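Local structure of 5'-deoxynucleotidase (Pyrococcus horikoshii, 2CQZ) at residues 8-13 / 100-105; 22-27 / 81-86; 45-50 / 120-125. The protein probably hydrolyses 2'-deoxyribonucleoside 5'-phosphates to the deoxyribonucleoside and phosphate, as a metal-dependent, homodimeric HD-domain phosphatase. All coordinates share one frame; numbering follows the deposited sequence.

Interaction 1 (8-13 / 100-105)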
ATOM      1  N   ILE A   8     -16.710  -7.660  19.203  1.00 35.15           N
ATOM      2  CA  ILE A   8     -15.783  -6.567  18.945  1.00 32.75           C
ATOM      3  C   ILE A   8     -14.779  -6.924  17.841  1.00 32.02           C
ATOM      4  O   ILE A   8     -14.484  -6.111  16.971  1.00 33.58           O
ATOM      5  CB  ILE A   8     -15.032  -6.179  20.234  1.00 32.41           C
ATOM      6  CG1 ILE A   8     -16.040  -5.727  21.293  1.00 29.08           C
ATOM      7  CG2 ILE A   8     -14.041  -5.073  19.938  1.00 30.33           C
ATOM      8  CD1 ILE A   8     -15.447  -5.453  22.635  1.00 23.52           C
ATOM      9  N   LEU A   9     -14.272  -8.148  17.863  1.00 30.53           N
ATOM     10  CA  LEU A   9     -13.311  -8.581  16.857  1.00 29.14           C
ATOM     11  C   LEU A   9     -13.966  -8.606  15.481  1.00 28.31           C
ATOM     12  O   LEU A   9     -13.324  -8.361  14.462  1.00 28.41           O
ATOM     13  CB  LEU A   9     -12.779  -9.975  17.198  1.00 28.23           C
ATOM     14  CG  LEU A   9     -11.828 -10.120  18.394  1.00 29.59           C
ATOM     15  CD1 LEU A   9     -11.511 -11.601  18.599  1.00 23.75           C
ATOM     16  CD2 LEU A   9     -10.547  -9.321  18.146  1.00 27.42           C
ATOM     17  N   LEU A  10     -15.253  -8.916  15.466  1.00 28.02           N
ATOM     18  CA  LEU A  10     -16.022  -8.963  14.234  1.00 28.02           C
ATOM     19  C   LEU A  10     -16.174  -7.550  13.657  1.00 28.56           C
ATOM     20  O   LEU A  10     -15.953  -7.350  12.454  1.00 28.25           O
ATOM     21  CB  LEU A  10     -17.414  -9.538  14.493  1.00 26.37           C
ATOM     22  CG  LEU A  10     -18.332  -9.423  13.278  1.00 28.50           C
ATOM     23  CD1 LEU A  10     -17.695 -10.124  12.101  1.00 26.35           C
ATOM     24  CD2 LEU A  10     -19.690 -10.015  13.590  1.00 33.26           C
ATOM     25  N   VAL A  11     -16.568  -6.586  14.500  1.00 28.74           N
ATOM     26  CA  VAL A  11     -16.759  -5.202  14.046  1.00 29.00           C
ATOM     27  C   VAL A  11     -15.449  -4.516  13.679  1.00 30.09           C
ATOM     28  O   VAL A  11     -15.445  -3.588  12.872  1.00 29.17           O
ATOM     29  CB  VAL A  11     -17.526  -4.348  15.116  1.00 29.68           C
ATOM     30  CG1 VAL A  11     -17.290  -2.835  14.903  1.00 28.87           C
ATOM     31  CG2 VAL A  11     -19.025  -4.601  15.028  1.00 30.28           C
ATOM     32  N   GLN A  12     -14.343  -4.979  14.259  1.00 29.70           N
ATOM     33  CA  GLN A  12     -13.055  -4.404  13.932  1.00 30.40           C
ATOM     34  C   GLN A  12     -12.658  -4.742  12.504  1.00 29.73           C
ATOM     35  O   GLN A  12     -11.695  -4.188  11.982  1.00 28.67           O
ATOM     36  CB  GLN A  12     -11.968  -4.886  14.891  1.00 31.39           C
ATOM     37  CG  GLN A  12     -12.030  -4.233  16.276  1.00 39.60           C
ATOM     38  CD  GLN A  12     -10.719  -4.320  17.040  1.00 47.57           C
ATOM     39  OE1 GLN A  12     -10.052  -5.358  17.049  1.00 53.69           O
ATOM     40  NE2 GLN A  12     -10.354  -3.229  17.699  1.00 48.42           N
ATOM     41  N   THR A  13     -13.392  -5.656  11.872  1.00 30.08           N
ATOM     42  CA  THR A  13     -13.115  -6.032  10.484  1.00 30.71           C
ATOM     43  C   THR A  13     -13.344  -4.802   9.594  1.00 31.04           C
ATOM     44  O   THR A  13     -12.830  -4.719   8.480  1.00 32.48           O
ATOM     45  CB  THR A  13     -14.050  -7.165  10.011  1.00 30.79           C
ATOM     46  OG1 THR A  13     -14.011  -8.235  10.955  1.00 31.71           O
ATOM     47  CG2 THR A  13     -13.606  -7.709   8.667  1.00 31.32           C
ATOM     48  N   LYS A 100     -30.103 -11.384  12.984  1.00 38.27           N
ATOM     49  CA  LYS A 100     -29.426 -12.552  13.520  1.00 38.74           C
ATOM     50  C   LYS A 100     -28.147 -12.247  14.325  1.00 37.87           C
ATOM     51  O   LYS A 100     -27.937 -12.817  15.401  1.00 38.40           O
ATOM     52  CB  LYS A 100     -29.048 -13.516  12.401  1.00 39.67           C
ATOM     53  CG  LYS A 100     -28.147 -14.637  12.907  1.00 47.50           C
ATOM     54  CD  LYS A 100     -27.585 -15.529  11.805  1.00 57.47           C
ATOM     55  CE  LYS A 100     -26.659 -16.579  12.425  1.00 60.55           C
ATOM     56  NZ  LYS A 100     -25.935 -17.433  11.432  1.00 62.15           N
ATOM     57  N   VAL A 101     -27.301 -11.354  13.810  1.00 37.12           N
ATOM     58  CA  VAL A 101     -26.022 -11.028  14.453  1.00 35.63           C
ATOM     59  C   VAL A 101     -25.979  -9.850  15.437  1.00 36.02           C
ATOM     60  O   VAL A 101     -25.259  -9.901  16.446  1.00 36.11           O
ATOM     61  CB  VAL A 101     -24.908 -10.788  13.382  1.00 35.99           C
ATOM     62  CG1 VAL A 101     -23.577 -10.498  14.060  1.00 35.60           C
ATOM     63  CG2 VAL A 101     -24.790 -12.010  12.463  1.00 36.23           C
ATOM     64  N   PHE A 102     -26.715  -8.784  15.121  1.00 34.61           N
ATOM     65  CA  PHE A 102     -26.768  -7.564  15.947  1.00 33.66           C
ATOM     66  C   PHE A 102     -28.195  -7.223  16.387  1.00 33.82           C
ATOM     67  O   PHE A 102     -28.656  -6.094  16.209  1.00 33.96           O
ATOM     68  CB  PHE A 102     -26.194  -6.368  15.155  1.00 33.00           C
ATOM     69  CG  PHE A 102     -24.756  -6.544  14.755  1.00 31.36           C
ATOM     70  CD1 PHE A 102     -23.756  -6.586  15.720  1.00 30.77           C
ATOM     71  CD2 PHE A 102     -24.406  -6.706  13.420  1.00 31.43           C
ATOM     72  CE1 PHE A 102     -22.441  -6.826  15.370  1.00 30.90           C
ATOM     73  CE2 PHE A 102     -23.076  -6.947  13.058  1.00 31.60           C
ATOM     74  CZ  PHE A 102     -22.095  -6.997  14.039  1.00 30.62           C
ATOM     75  N   PRO A 103     -28.916  -8.194  16.965  1.00 34.63           N
ATOM     76  CA  PRO A 103     -30.295  -7.974  17.414  1.00 34.85           C
ATOM     77  C   PRO A 103     -30.420  -6.773  18.342  1.00 35.53           C
ATOM     78  O   PRO A 103     -31.396  -6.026  18.278  1.00 35.50           O
ATOM     79  CB  PRO A 103     -30.649  -9.300  18.086  1.00 35.11           C
ATOM     80  CG  PRO A 103     -29.305  -9.774  18.604  1.00 34.88           C
ATOM     81  CD  PRO A 103     -28.426  -9.506  17.425  1.00 35.96           C
ATOM     82  N   GLU A 104     -29.413  -6.578  19.192  1.00 34.93           N
ATOM     83  CA  GLU A 104     -29.415  -5.454  20.121  1.00 35.97           C
ATOM     84  C   GLU A 104     -29.368  -4.125  19.394  1.00 36.45           C
ATOM     85  O   GLU A 104     -29.746  -3.110  19.966  1.00 37.93           O
ATOM     86  CB  GLU A 104     -28.225  -5.504  21.091  1.00 35.09           C
ATOM     87  CG  GLU A 104     -26.876  -5.358  20.423  1.00 37.34           C
ATOM     88  CD  GLU A 104     -26.427  -6.645  19.765  1.00 38.38           C
ATOM     89  OE1 GLU A 104     -27.301  -7.382  19.264  1.00 39.89           O
ATOM     90  OE2 GLU A 104     -25.208  -6.920  19.744  1.00 38.06           O
ATOM     91  N   PHE A 105     -28.900  -4.110  18.149  1.00 35.64           N
ATOM     92  CA  PHE A 105     -28.840  -2.849  17.416  1.00 35.26           C
ATOM     93  C   PHE A 105     -29.875  -2.763  16.306  1.00 35.88           C
ATOM     94  O   PHE A 105     -29.862  -1.810  15.526  1.00 35.99           O
ATOM     95  CB  PHE A 105     -27.446  -2.618  16.808  1.00 34.73           C
ATOM     96  CG  PHE A 105     -26.341  -2.512  17.826  1.00 32.60           C
ATOM     97  CD1 PHE A 105     -26.442  -1.632  18.902  1.00 28.40           C
ATOM     98  CD2 PHE A 105     -25.185  -3.286  17.695  1.00 29.95           C
ATOM     99  CE1 PHE A 105     -25.412  -1.524  19.832  1.00 25.99           C
ATOM    100  CE2 PHE A 105     -24.153  -3.188  18.612  1.00 25.04           C
ATOM    101  CZ  PHE A 105     -24.264  -2.302  19.686  1.00 23.25           C
TER
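F102, L10 and V11 carry this contact, in which the far end of an aromatic ring meets methyls of two successive residues of helix 5-11. The F102 ring leads with CZ, which lies 3.9 Å from L10 CD2 and 4.0 Å from V11 CG2. Both methyls come in obliquely to the ring. Neighbouring positions on the helix thus hold the same ring atom, and V11 CG2 also extends to F102 CE1, at 4.1 Å. With CG1 anti to the backbone N (chi1 159°), the other V11 methyl, CG2, lies beside that N and faces the phenylalanine. L10 CD2 has a second partner, V101 CG1, at 3.9 Å. That same V101 methyl sits 3.7 Å above the plane of the F102 ring, over its centre, so the adjacent valine covers one face of the ring while its CZ end meets the helix. No hydrogen bond links 8-13 to 100-105; the 120 Å² buried between them is hydrocarbon packing. Close by, T13 N and T13 OG1 both donate to L10 O, from the same face of its plane. L72, next to the metal ligand D71, also packs on V11 and F102, and V11 further meets F42 of the second subunit. The contact is apolar packing of the loop between helices 90-100 and 106-114 on the N-terminal helix of an all-helical HD domain.

Interaction 2 (22-27 / 81-86)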
ATOM      1  N   TRP A  22     -15.032   4.076  -3.966  1.00 29.21           N
ATOM      2  CA  TRP A  22     -13.752   4.694  -4.274  1.00 28.45           C
ATOM      3  C   TRP A  22     -12.870   3.775  -5.139  1.00 29.57           C
ATOM      4  O   TRP A  22     -12.292   4.224  -6.127  1.00 30.40           O
ATOM      5  CB  TRP A  22     -13.030   5.041  -2.974  1.00 28.28           C
ATOM      6  CG  TRP A  22     -13.834   5.859  -1.967  1.00 26.90           C
ATOM      7  CD1 TRP A  22     -13.931   5.626  -0.624  1.00 28.38           C
ATOM      8  CD2 TRP A  22     -14.561   7.077  -2.208  1.00 24.99           C
ATOM      9  NE1 TRP A  22     -14.664   6.615  -0.010  1.00 22.56           N
ATOM     10  CE2 TRP A  22     -15.068   7.517  -0.958  1.00 27.60           C
ATOM     11  CE3 TRP A  22     -14.841   7.836  -3.355  1.00 23.56           C
ATOM     12  CZ2 TRP A  22     -15.835   8.694  -0.825  1.00 24.82           C
ATOM     13  CZ3 TRP A  22     -15.603   9.001  -3.223  1.00 20.44           C
ATOM     14  CH2 TRP A  22     -16.092   9.416  -1.968  1.00 20.17           C
ATOM     15  N   LEU A  23     -12.754   2.499  -4.769  1.00 29.21           N
ATOM     16  CA  LEU A  23     -11.946   1.551  -5.548  1.00 31.53           C
ATOM     17  C   LEU A  23     -12.413   1.472  -6.992  1.00 31.76           C
ATOM     18  O   LEU A  23     -11.614   1.512  -7.930  1.00 31.43           O
ATOM     19  CB  LEU A  23     -12.009   0.138  -4.959  1.00 31.96           C
ATOM     20  CG  LEU A  23     -11.115  -0.184  -3.761  1.00 34.75           C
ATOM     21  CD1 LEU A  23     -11.260  -1.653  -3.397  1.00 34.66           C
ATOM     22  CD2 LEU A  23      -9.665   0.133  -4.105  1.00 39.42           C
ATOM     23  N   ILE A  24     -13.719   1.340  -7.166  1.00 33.01           N
ATOM     24  CA  ILE A  24     -14.291   1.255  -8.495  1.00 33.48           C
ATOM     25  C   ILE A  24     -13.935   2.497  -9.299  1.00 33.97           C
ATOM     26  O   ILE A  24     -13.630   2.399 -10.487  1.00 34.58           O
ATOM     27  CB  ILE A  24     -15.812   1.054  -8.406  1.00 33.48           C
ATOM     28  CG1 ILE A  24     -16.081  -0.373  -7.908  1.00 30.92           C
ATOM     29  CG2 ILE A  24     -16.473   1.345  -9.744  1.00 32.12           C
ATOM     30  CD1 ILE A  24     -17.515  -0.749  -7.878  1.00 35.15           C
ATOM     31  N   LYS A  25     -13.955   3.653  -8.641  1.00 34.84           N
ATOM     32  CA  LYS A  25     -13.601   4.918  -9.287  1.00 35.39           C
ATOM     33  C   LYS A  25     -12.091   5.089  -9.439  1.00 35.55           C
ATOM     34  O   LYS A  25     -11.630   6.150  -9.867  1.00 34.60           O
ATOM     35  CB  LYS A  25     -14.143   6.119  -8.498  1.00 35.73           C
ATOM     36  CG  LYS A  25     -15.651   6.228  -8.488  1.00 36.90           C
ATOM     37  CD  LYS A  25     -16.211   6.249  -9.900  1.00 35.54           C
ATOM     38  CE  LYS A  25     -17.728   6.366  -9.890  1.00 36.64           C
ATOM     39  NZ  LYS A  25     -18.261   6.384 -11.277  1.00 36.35           N
ATOM     40  N   GLY A  26     -11.321   4.070  -9.067  1.00 35.31           N
ATOM     41  CA  GLY A  26      -9.882   4.170  -9.210  1.00 35.24           C
ATOM     42  C   GLY A  26      -9.093   4.870  -8.130  1.00 35.68           C
ATOM     43  O   GLY A  26      -7.904   5.143  -8.321  1.00 34.43           O
ATOM     44  N   VAL A  27      -9.730   5.212  -7.018  1.00 37.18           N
ATOM     45  CA  VAL A  27      -8.974   5.841  -5.931  1.00 39.22           C
ATOM     46  C   VAL A  27      -8.214   4.669  -5.335  1.00 42.26           C
ATOM     47  O   VAL A  27      -8.812   3.690  -4.885  1.00 42.03           O
ATOM     48  CB  VAL A  27      -9.884   6.470  -4.887  1.00 37.68           C
ATOM     49  CG1 VAL A  27      -9.066   7.013  -3.739  1.00 37.72           C
ATOM     50  CG2 VAL A  27     -10.712   7.597  -5.506  1.00 37.73           C
ATOM     51  N   PRO A  81     -20.852  -1.913  -3.319  1.00 35.61           N
ATOM     52  CA  PRO A  81     -21.074  -0.644  -4.028  1.00 36.84           C
ATOM     53  C   PRO A  81     -22.439  -0.444  -4.707  1.00 38.84           C
ATOM     54  O   PRO A  81     -23.054  -1.393  -5.191  1.00 38.42           O
ATOM     55  CB  PRO A  81     -19.906  -0.603  -5.016  1.00 36.52           C
ATOM     56  CG  PRO A  81     -19.718  -2.053  -5.354  1.00 34.30           C
ATOM     57  CD  PRO A  81     -19.841  -2.734  -4.011  1.00 34.98           C
ATOM     58  N   LEU A  82     -22.888   0.810  -4.739  1.00 40.44           N
ATOM     59  CA  LEU A  82     -24.165   1.182  -5.345  1.00 41.12           C
ATOM     60  C   LEU A  82     -24.302   0.631  -6.750  1.00 40.10           C
ATOM     61  O   LEU A  82     -25.397   0.256  -7.171  1.00 38.73           O
ATOM     62  CB  LEU A  82     -24.313   2.703  -5.397  1.00 42.41           C
ATOM     63  CG  LEU A  82     -25.521   3.308  -4.680  1.00 47.53           C
ATOM     64  CD1 LEU A  82     -25.532   4.818  -4.902  1.00 52.15           C
ATOM     65  CD2 LEU A  82     -26.811   2.675  -5.202  1.00 48.34           C
ATOM     66  N   SER A  83     -23.189   0.590  -7.475  1.00 40.01           N
ATOM     67  CA  SER A  83     -23.185   0.080  -8.842  1.00 40.95           C
ATOM     68  C   SER A  83     -23.512  -1.409  -8.875  1.00 39.52           C
ATOM     69  O   SER A  83     -23.893  -1.949  -9.907  1.00 40.93           O
ATOM     70  CB  SER A  83     -21.818   0.311  -9.503  1.00 41.10           C
ATOM     71  OG  SER A  83     -20.762  -0.283  -8.752  1.00 47.03           O
ATOM     72  N   ALA A  84     -23.365  -2.075  -7.742  1.00 38.62           N
ATOM     73  CA  ALA A  84     -23.649  -3.501  -7.688  1.00 37.80           C
ATOM     74  C   ALA A  84     -25.050  -3.787  -7.143  1.00 37.21           C
ATOM     75  O   ALA A  84     -25.604  -4.854  -7.386  1.00 35.44           O
ATOM     76  CB  ALA A  84     -22.600  -4.203  -6.831  1.00 37.69           C
ATOM     77  N   GLN A  85     -25.617  -2.829  -6.419  1.00 37.35           N
ATOM     78  CA  GLN A  85     -26.936  -3.002  -5.831  1.00 38.58           C
ATOM     79  C   GLN A  85     -28.087  -3.103  -6.836  1.00 38.77           C
ATOM     80  O   GLN A  85     -29.247  -3.207  -6.454  1.00 40.09           O
ATOM     81  CB  GLN A  85     -27.192  -1.883  -4.821  1.00 38.83           C
ATOM     82  CG  GLN A  85     -26.276  -1.977  -3.609  1.00 40.65           C
ATOM     83  CD  GLN A  85     -26.412  -0.796  -2.681  1.00 44.37           C
ATOM     84  OE1 GLN A  85     -27.516  -0.429  -2.287  1.00 49.61           O
ATOM     85  NE2 GLN A  85     -25.286  -0.195  -2.318  1.00 44.93           N
ATOM     86  N   GLU A  86     -27.773  -3.080  -8.123  1.00 38.65           N
ATOM     87  CA  GLU A  86     -28.806  -3.294  -9.143  1.00 38.25           C
ATOM     88  C   GLU A  86     -29.018  -4.783  -9.337  1.00 37.89           C
ATOM     89  O   GLU A  86     -29.988  -5.257  -9.916  1.00 38.28           O
ATOM     90  CB  GLU A  86     -28.338  -2.655 -10.460  1.00 38.83           C
ATOM     91  CG  GLU A  86     -29.429  -2.648 -11.531  1.00 42.79           C
ATOM     92  CD  GLU A  86     -28.819  -2.880 -12.899  1.00 45.67           C
ATOM     93  OE1 GLU A  86     -27.847  -2.203 -13.225  1.00 42.04           O
ATOM     94  OE2 GLU A  86     -29.383  -3.655 -13.671  1.00 46.11           O
TER
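The side chain of I24 is extended along its longer branch, with CG1 anti to the carbonyl carbon (chi1 -71°) and CD1 continuing outward (chi2 -175°), and this delivers a single methyl to P81 and S83. On the other segment S83 OG stands between its own backbone N and carbonyl carbon (chi1 57°), which brings the hydroxyl to the same methyl. I24 CD1 is 3.6 Å from P81 CG and 3.7 Å from P81 CB, so it meets the pyrrolidine ring at its CB-CG bond, nearly in the ring's mean plane; the two side chains cross at about a right angle. The serine oxygen approaches it too, with 3.4 Å between I24 CD1 and S83 OG, a van der Waals contact of a polar atom with a methyl. No hydrogen bond joins 22-27 to 81-86, and the buried surface is 92 Å².

Each backbone is folded locally. Helix 20-24 closes in a Schellman motif at G26, whose phi is positive, with G26 N bonded to L23 O and V27 N to W22 O. Across the contact, A84 N donates to P81 O at 2.7 Å, bending the chain just after the proline. The third subunit adds R16, which donates to the carbonyls of L23 and I24 at this helix end, while its T78 packs on P81. Taken together, these features describe a Schellman-capped helix end packed through one isoleucine against a proline-led turn, at a partly buried margin of the HD domain beside a subunit interface.

Interaction 3 (45-50 / 120-125)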
ATOM      1  N   LEU A  45     -21.845  14.572  15.677  1.00 32.22           N
ATOM      2  CA  LEU A  45     -21.617  15.308  16.914  1.00 32.09           C
ATOM      3  C   LEU A  45     -21.643  16.810  16.660  1.00 33.14           C
ATOM      4  O   LEU A  45     -22.391  17.559  17.292  1.00 33.71           O
ATOM      5  CB  LEU A  45     -20.268  14.906  17.528  1.00 31.44           C
ATOM      6  CG  LEU A  45     -19.832  15.655  18.791  1.00 32.15           C
ATOM      7  CD1 LEU A  45     -20.940  15.625  19.840  1.00 34.91           C
ATOM      8  CD2 LEU A  45     -18.565  15.028  19.331  1.00 26.19           C
ATOM      9  N   VAL A  46     -20.812  17.243  15.724  1.00 33.49           N
ATOM     10  CA  VAL A  46     -20.713  18.651  15.366  1.00 32.49           C
ATOM     11  C   VAL A  46     -22.056  19.266  14.965  1.00 33.30           C
ATOM     12  O   VAL A  46     -22.419  20.339  15.461  1.00 33.93           O
ATOM     13  CB  VAL A  46     -19.689  18.825  14.233  1.00 31.85           C
ATOM     14  CG1 VAL A  46     -19.705  20.248  13.709  1.00 32.36           C
ATOM     15  CG2 VAL A  46     -18.310  18.492  14.767  1.00 34.72           C
ATOM     16  N   LEU A  47     -22.784  18.594  14.071  1.00 33.13           N
ATOM     17  CA  LEU A  47     -24.088  19.090  13.626  1.00 33.56           C
ATOM     18  C   LEU A  47     -25.095  19.110  14.764  1.00 34.37           C
ATOM     19  O   LEU A  47     -25.872  20.051  14.891  1.00 33.78           O
ATOM     20  CB  LEU A  47     -24.640  18.239  12.481  1.00 33.17           C
ATOM     21  CG  LEU A  47     -23.913  18.348  11.139  1.00 34.26           C
ATOM     22  CD1 LEU A  47     -24.597  17.454  10.120  1.00 37.37           C
ATOM     23  CD2 LEU A  47     -23.915  19.790  10.665  1.00 34.68           C
ATOM     24  N   ALA A  48     -25.083  18.073  15.596  1.00 35.48           N
ATOM     25  CA  ALA A  48     -26.004  18.008  16.721  1.00 36.90           C
ATOM     26  C   ALA A  48     -25.911  19.272  17.568  1.00 38.77           C
ATOM     27  O   ALA A  48     -26.930  19.801  17.998  1.00 39.69           O
ATOM     28  CB  ALA A  48     -25.708  16.784  17.568  1.00 37.13           C
ATOM     29  N   ASP A  49     -24.694  19.753  17.810  1.00 40.69           N
ATOM     30  CA  ASP A  49     -24.490  20.970  18.589  1.00 43.59           C
ATOM     31  C   ASP A  49     -25.057  22.182  17.844  1.00 43.67           C
ATOM     32  O   ASP A  49     -25.693  23.044  18.449  1.00 44.32           O
ATOM     33  CB  ASP A  49     -22.997  21.183  18.873  1.00 44.34           C
ATOM     34  CG  ASP A  49     -22.425  20.135  19.828  1.00 53.98           C
ATOM     35  OD1 ASP A  49     -21.181  20.081  20.004  1.00 58.89           O
ATOM     36  OD2 ASP A  49     -23.222  19.365  20.413  1.00 63.65           O
ATOM     37  N   VAL A  50     -24.832  22.252  16.532  1.00 43.53           N
ATOM     38  CA  VAL A  50     -25.355  23.365  15.754  1.00 43.03           C
ATOM     39  C   VAL A  50     -26.872  23.362  15.881  1.00 43.68           C
ATOM     40  O   VAL A  50     -27.480  24.403  16.145  1.00 44.49           O
ATOM     41  CB  VAL A  50     -24.972  23.249  14.267  1.00 42.52           C
ATOM     42  CG1 VAL A  50     -25.700  24.308  13.454  1.00 43.37           C
ATOM     43  CG2 VAL A  50     -23.483  23.423  14.109  1.00 43.81           C
ATOM     44  N   ALA A 120     -32.444  10.184  12.906  1.00 33.34           N
ATOM     45  CA  ALA A 120     -32.237   9.374  11.701  1.00 32.59           C
ATOM     46  C   ALA A 120     -31.823  10.206  10.503  1.00 31.98           C
ATOM     47  O   ALA A 120     -31.011   9.768   9.686  1.00 33.05           O
ATOM     48  CB  ALA A 120     -33.500   8.584  11.365  1.00 31.69           C
ATOM     49  N   GLN A 121     -32.380  11.405  10.390  1.00 31.09           N
ATOM     50  CA  GLN A 121     -32.042  12.276   9.269  1.00 31.00           C
ATOM     51  C   GLN A 121     -30.674  12.893   9.465  1.00 30.49           C
ATOM     52  O   GLN A 121     -29.921  13.054   8.508  1.00 31.11           O
ATOM     53  CB  GLN A 121     -33.101  13.363   9.101  1.00 31.45           C
ATOM     54  CG  GLN A 121     -34.226  12.948   8.161  1.00 33.28           C
ATOM     55  CD  GLN A 121     -35.384  13.928   8.148  1.00 33.30           C
ATOM     56  OE1 GLN A 121     -35.205  15.142   8.312  1.00 34.24           O
ATOM     57  NE2 GLN A 121     -36.586  13.405   7.931  1.00 34.69           N
ATOM     58  N   LEU A 122     -30.358  13.222  10.713  1.00 29.75           N
ATOM     59  CA  LEU A 122     -29.068  13.795  11.063  1.00 29.53           C
ATOM     60  C   LEU A 122     -27.933  12.841  10.670  1.00 30.09           C
ATOM     61  O   LEU A 122     -26.941  13.243  10.051  1.00 30.33           O
ATOM     62  CB  LEU A 122     -29.009  14.045  12.568  1.00 30.71           C
ATOM     63  CG  LEU A 122     -27.651  14.485  13.121  1.00 31.16           C
ATOM     64  CD1 LEU A 122     -27.261  15.801  12.478  1.00 32.31           C
ATOM     65  CD2 LEU A 122     -27.721  14.626  14.639  1.00 32.84           C
ATOM     66  N   VAL A 123     -28.077  11.573  11.037  1.00 30.02           N
ATOM     67  CA  VAL A 123     -27.044  10.602  10.718  1.00 30.44           C
ATOM     68  C   VAL A 123     -26.937  10.439   9.213  1.00 30.42           C
ATOM     69  O   VAL A 123     -25.838  10.308   8.673  1.00 30.11           O
ATOM     70  CB  VAL A 123     -27.340   9.218  11.356  1.00 30.16           C
ATOM     71  CG1 VAL A 123     -26.247   8.231  10.977  1.00 30.72           C
ATOM     72  CG2 VAL A 123     -27.439   9.353  12.877  1.00 29.63           C
ATOM     73  N   ARG A 124     -28.086  10.448   8.539  1.00 30.88           N
ATOM     74  CA  ARG A 124     -28.121  10.289   7.087  1.00 30.98           C
ATOM     75  C   ARG A 124     -27.393  11.445   6.408  1.00 30.24           C
ATOM     76  O   ARG A 124     -26.705  11.247   5.401  1.00 29.57           O
ATOM     77  CB  ARG A 124     -29.569  10.217   6.596  1.00 30.66           C
ATOM     78  CG  ARG A 124     -29.701  10.011   5.107  1.00 34.10           C
ATOM     79  CD  ARG A 124     -29.343   8.592   4.717  1.00 41.61           C
ATOM     80  NE  ARG A 124     -30.253   7.612   5.310  1.00 43.87           N
ATOM     81  CZ  ARG A 124     -30.181   6.300   5.097  1.00 46.75           C
ATOM     82  NH1 ARG A 124     -29.239   5.806   4.300  1.00 48.34           N
ATOM     83  NH2 ARG A 124     -31.050   5.478   5.675  1.00 43.90           N
ATOM     84  N   ILE A 125     -27.550  12.648   6.965  1.00 29.01           N
ATOM     85  CA  ILE A 125     -26.897  13.845   6.439  1.00 29.87           C
ATOM     86  C   ILE A 125     -25.397  13.742   6.693  1.00 30.72           C
ATOM     87  O   ILE A 125     -24.591  14.020   5.802  1.00 30.78           O
ATOM     88  CB  ILE A 125     -27.444  15.127   7.119  1.00 30.74           C
ATOM     89  CG1 ILE A 125     -28.869  15.395   6.633  1.00 31.77           C
ATOM     90  CG2 ILE A 125     -26.538  16.331   6.827  1.00 26.84           C
ATOM     91  CD1 ILE A 125     -29.526  16.588   7.312  1.00 36.42           C
TER
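L122 projects from segment 120-125 of helix 118-140 toward segment 45-50 of helix 33-53 and meets L47 and A48 through its two terminal methyls. Its CB makes no close approach to a side chain of the other helix; CG, anti to the backbone N (chi1 173°), carries the chain across and splits there. CD1 goes to L47, lying 3.6 Å from L47 CB and 3.9 Å from L47 CD1, and so touches L47 at both its root and its tip. CD2 takes the other branch to A48 CB, 4.2 Å away, where the small residue marks the nearest approach of the two backbones, 7.7 Å between the CA atoms of A48 and L122. L47 and L122 slide past one another in opposite directions. Beyond L122, the tip of L47 reaches the next turn, with L47 CD1 4.0 Å from I125 CG2 and the two side chains roughly perpendicular.

The segment axes come within 10.2 Å at an angle of 130°, closer to antiparallel than to parallel. All four touching residues are buried, and the 155 Å² shared between the segments is entirely apolar in its contacts. T44 and L51 of the same helix 33-53 also touch L122, as does A63 of helix 60-69. Helices 33-53 and 118-140 carry H36 and D127 of the nickel site, which H70 and D71 complete, making this a core helix-helix packing of the HD-domain fold.

Overall arrangement
Interaction 3 is the fully buried one and joins the long helices 33-53 and 118-140; interactions 1 and 2 are partly buried, and each sets a short helix against a loop. None of the three has a hydrogen bond between its segments, yet their chemistry differs: leucine, alanine and isoleucine in 45-50/120-125, an aromatic ring among aliphatics in 8-13/100-105, and a methyl against proline and a serine hydroxyl in 22-27/81-86. Interactions 2 and 3 lie on opposite sides of the chain's centre, their centres 26 Å apart. Interactions 1 and 2 both touch the third subunit, whereas 1 and 3 both touch the second.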